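Local structure of redox-sensing transcriptional repressor rex (Thermoanaerobacter ethanolicus, 3WG9) at residues Y21-E24 with L25-D29; E70-N73 with N74-I78. The protein represses transcription as a DNA-binding homodimer of the Rex family, probably in response to the cellular NADH/NAD(+) redox state. All coordinates share one frame; numbering follows the deposited sequence.

Contact 1: residues Y21-E24 with L25-D29; sequences YLEE and LLKND
Leu25 lies across one face of the Tyr21 ring, one turn further along helix 9-27. Its CG stands 4.1 Å above the ring plane, displaced toward the rim, and its two methyls divide over the phenol: CD1 is 3.9 Å from Tyr21 CE2, while CD2 sits 3.6 Å from Tyr21 OH. Tyr21 has CG anti to its backbone N (chi1 -180°), which lays the ring beside the next turn.

Glu24 contributes mainly through its backbone: its carbonyl O accepts Asn28 N at 3.1 Å, the last of the four i to i+4 bonds within residues 21-29. Its extended side chain runs out to where Asp181 of the second subunit packs against it; both residues are zinc ligands in a structure of this protein, though no zinc is bound to this chain in the model.

Glu23 and Lys27 run alongside each other, but their salt bridge is long, with Glu23 OE1 3.7 Å from Lys27 NZ. The other carboxylate oxygen, OE2, is hydrogen-bonded to Tyr72 OH, on helix 68-78. Asp29, with positive phi, closes the helix in a Schellman motif. Tyr21 and Leu25 thus pack this helix end on Ile33 of strand 32-33 and, through Tyr21, on Leu38 and Lys41 of helix 35-42 in the same domain, while the closeness of two acids, Glu24 and Asp181, is consistent with that site, where zinc would probably offset their charges.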
# COMPACT_ATOMS: atom_id res chain seq x y z
N TYR B 21 5.79 -9.42 10.21
CA TYR B 21 5.30 -10.60 10.89
C TYR B 21 6.18 -10.98 12.11
O TYR B 21 5.61 -11.24 13.18
CB TYR B 21 5.11 -11.79 9.95
CG TYR B 21 4.60 -13.02 10.66
CD1 TYR B 21 3.43 -12.96 11.41
CD2 TYR B 21 5.28 -14.23 10.59
CE1 TYR B 21 2.94 -14.06 12.10
CE2 TYR B 21 4.78 -15.36 11.27
CZ TYR B 21 3.61 -15.26 12.02
OH TYR B 21 3.08 -16.33 12.70
N LEU B 22 7.50 -10.97 11.96
CA LEU B 22 8.47 -11.13 13.05
C LEU B 22 8.36 -10.09 14.18
O LEU B 22 8.60 -10.39 15.36
CB LEU B 22 9.89 -11.11 12.51
CG LEU B 22 10.24 -12.48 11.90
CD1 LEU B 22 11.33 -12.35 10.85
CD2 LEU B 22 10.64 -13.48 12.98
N GLU B 23 8.06 -8.84 13.80
CA GLU B 23 7.82 -7.80 14.78
C GLU B 23 6.66 -8.17 15.71
O GLU B 23 6.75 -8.02 16.93
CB GLU B 23 7.59 -6.46 14.06
CG GLU B 23 7.55 -5.26 14.97
CD GLU B 23 7.49 -3.96 14.15
OE1 GLU B 23 6.38 -3.43 13.96
OE2 GLU B 23 8.53 -3.52 13.63
N GLU B 24 5.59 -8.72 15.15
CA GLU B 24 4.42 -9.10 15.92
C GLU B 24 4.75 -10.24 16.88
O GLU B 24 4.39 -10.18 18.05
CB GLU B 24 3.30 -9.46 14.96
CG GLU B 24 2.00 -10.01 15.59
CD GLU B 24 1.00 -10.41 14.50
OE1 GLU B 24 0.47 -11.55 14.53
OE2 GLU B 24 0.82 -9.61 13.56
N LEU B 25 5.49 -11.24 16.39
CA LEU B 25 5.97 -12.35 17.22
C LEU B 25 6.93 -11.86 18.31
O LEU B 25 6.88 -12.33 19.45
CB LEU B 25 6.67 -13.41 16.36
CG LEU B 25 6.00 -14.18 15.21
CD1 LEU B 25 7.04 -15.03 14.48
CD2 LEU B 25 4.83 -15.06 15.64
N LEU B 26 7.81 -10.94 17.97
CA LEU B 26 8.73 -10.40 18.94
C LEU B 26 7.97 -9.63 20.03
O LEU B 26 8.30 -9.73 21.21
CB LEU B 26 9.80 -9.54 18.26
CG LEU B 26 10.84 -8.92 19.20
CD1 LEU B 26 11.86 -9.93 19.75
CD2 LEU B 26 11.51 -7.77 18.46
N LYS B 27 6.92 -8.92 19.64
CA LYS B 27 6.09 -8.22 20.62
C LYS B 27 5.37 -9.19 21.57
O LYS B 27 5.19 -8.87 22.74
CB LYS B 27 5.07 -7.34 19.93
CG LYS B 27 4.74 -6.07 20.68
CD LYS B 27 4.44 -4.96 19.67
CE LYS B 27 5.42 -5.00 18.49
NZ LYS B 27 5.22 -3.88 17.48
N ASN B 28 4.95 -10.34 21.06
CA ASN B 28 4.31 -11.40 21.86
C ASN B 28 5.32 -12.32 22.54
O ASN B 28 4.97 -13.40 23.02
CB ASN B 28 3.39 -12.27 20.99
CG ASN B 28 2.29 -11.49 20.32
OD1 ASN B 28 2.13 -10.31 20.57
ND2 ASN B 28 1.51 -12.15 19.47
N ASP B 29 6.57 -11.90 22.54
CA ASP B 29 7.66 -12.70 23.06
C ASP B 29 7.69 -14.16 22.62
O ASP B 29 8.08 -15.03 23.39
CB ASP B 29 7.74 -12.60 24.58
CG ASP B 29 8.64 -11.46 25.04
OD1 ASP B 29 9.87 -11.55 24.78
OD2 ASP B 29 8.13 -10.50 25.65

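Contact 2: residues E70-N73 with N74-I78; sequences ELYN and NLTKI
Thr76 sets its hydroxyl over one face of the Tyr72 ring, with OG1 3.7 Å above the plane and offset toward the rim, nearest to CE2. The same hydroxyl lies 3.1 Å from Tyr72 O, the carbonyl that also accepts Thr76 N at 3.0 Å. Its chi1 of -65° places OG1 beside its own backbone N, which turns it back along the helix toward that carbonyl. OG1 is also hydrogen-bonded to His19 NE2 of helix 9-27. A water donates to Asn73 OD1 and makes a weak, 3.4 Å contact with Thr76 OG1. The Tyr72 ring stacks with that of His19.

Leu71 and Leu75 meet on another side of helix 68-78, their branches crossing at an angle with the two CD1 methyls 3.8 Å apart. Leu75 CG also rests 3.5 Å from Leu71 O, beside the 2.8 Å backbone bond from Leu75 N to that oxygen. Leu22 of helix 9-27 and Leu53 of helix 46-54 pack on both leucines, while Phe59 touches Leu71 and Asn74.

Both pairs thus help dock helix 68-78 on helix 9-27. With Leu71, Asn74, Leu75 and Ile78 buried and Glu70 and Asn73 exposed, the helix has the amphipathic pattern of one packed against the winged-helix DNA-binding domain of Rex.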
# COMPACT_ATOMS: atom_id res chain seq x y z
N GLU B 70 16.56 -12.54 16.44
CA GLU B 70 17.75 -12.40 15.59
C GLU B 70 17.35 -12.23 14.12
O GLU B 70 18.02 -11.51 13.38
CB GLU B 70 18.67 -13.62 15.73
CG GLU B 70 19.26 -13.73 17.13
CD GLU B 70 20.39 -14.76 17.25
OE1 GLU B 70 20.29 -15.83 16.61
OE2 GLU B 70 21.36 -14.48 18.00
N LEU B 71 16.32 -12.95 13.71
CA LEU B 71 15.86 -12.83 12.32
C LEU B 71 15.30 -11.42 12.17
O LEU B 71 15.63 -10.70 11.19
CB LEU B 71 14.88 -13.93 11.93
CG LEU B 71 14.20 -13.86 10.56
CD1 LEU B 71 15.21 -13.60 9.45
CD2 LEU B 71 13.32 -15.05 10.28
N TYR B 72 14.48 -11.03 13.13
CA TYR B 72 13.93 -9.68 13.10
C TYR B 72 15.02 -8.62 12.99
O TYR B 72 14.93 -7.70 12.15
CB TYR B 72 13.05 -9.41 14.33
CG TYR B 72 12.54 -8.00 14.37
CD1 TYR B 72 11.47 -7.62 13.54
CD2 TYR B 72 13.16 -7.03 15.17
CE1 TYR B 72 10.99 -6.32 13.55
CE2 TYR B 72 12.68 -5.69 15.17
CZ TYR B 72 11.58 -5.38 14.37
OH TYR B 72 11.06 -4.10 14.32
N ASN B 73 16.05 -8.71 13.84
CA ASN B 73 17.11 -7.72 13.80
C ASN B 73 17.90 -7.75 12.49
O ASN B 73 18.30 -6.69 11.99
CB ASN B 73 18.06 -7.83 15.02
CG ASN B 73 17.39 -7.42 16.32
OD1 ASN B 73 16.45 -6.63 16.34
ND2 ASN B 73 17.87 -7.97 17.43
N ASN B 74 18.10 -8.93 11.93
CA ASN B 74 18.71 -9.10 10.60
C ASN B 74 17.87 -8.36 9.54
O ASN B 74 18.40 -7.58 8.76
CB ASN B 74 18.82 -10.60 10.26
CG ASN B 74 19.54 -10.90 8.92
OD1 ASN B 74 20.51 -10.26 8.54
ND2 ASN B 74 19.05 -11.93 8.21
N LEU B 75 16.56 -8.61 9.52
CA LEU B 75 15.69 -7.94 8.56
C LEU B 75 15.68 -6.40 8.69
O LEU B 75 15.68 -5.67 7.71
CB LEU B 75 14.31 -8.53 8.66
CG LEU B 75 14.27 -9.93 8.06
CD1 LEU B 75 13.02 -10.63 8.57
CD2 LEU B 75 14.28 -9.81 6.51
N THR B 76 15.76 -5.92 9.92
CA THR B 76 15.83 -4.49 10.15
C THR B 76 17.05 -3.90 9.46
O THR B 76 16.97 -2.85 8.80
CB THR B 76 15.93 -4.17 11.66
OG1 THR B 76 14.72 -4.58 12.29
CG2 THR B 76 16.11 -2.65 11.88
N LYS B 77 18.19 -4.56 9.64
CA LYS B 77 19.44 -4.17 9.00
C LYS B 77 19.35 -4.25 7.48
O LYS B 77 19.80 -3.35 6.77
CB LYS B 77 20.59 -5.10 9.48
CG LYS B 77 21.92 -4.94 8.71
CD LYS B 77 23.09 -5.88 9.13
CE LYS B 77 22.86 -7.30 8.60
NZ LYS B 77 24.02 -7.96 7.95
N ILE B 78 18.83 -5.37 6.97
CA ILE B 78 18.74 -5.57 5.51
C ILE B 78 17.86 -4.46 4.90
O ILE B 78 18.14 -3.96 3.79
CB ILE B 78 18.12 -6.96 5.20
CG1 ILE B 78 19.16 -8.05 5.47
CG2 ILE B 78 17.68 -7.09 3.75
CD1 ILE B 78 18.43 -9.43 5.63
O HOH W 1 16.61 -4.02 15.06

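How the contacts relate
Contact 1 closes helix 9-27 near the surface, whereas contact 2 occupies helix 68-78 and is partly buried; their centres are 12 Å apart, and the two helices pack directly on each other. Leu22 CD1 of residues 21-29 comes within 3.3 Å of both Leu71 CG and Leu75 CD1. A 2.7 Å hydrogen bond joins Glu23 OE2 to Tyr72 OH. Charged groups and a helix terminus mark contact 1, which approaches the second subunit through Glu24. In contact 2 neutral polar groups and buried leucines predominate, and it reaches that subunit further along, through Lys77 and Ile78.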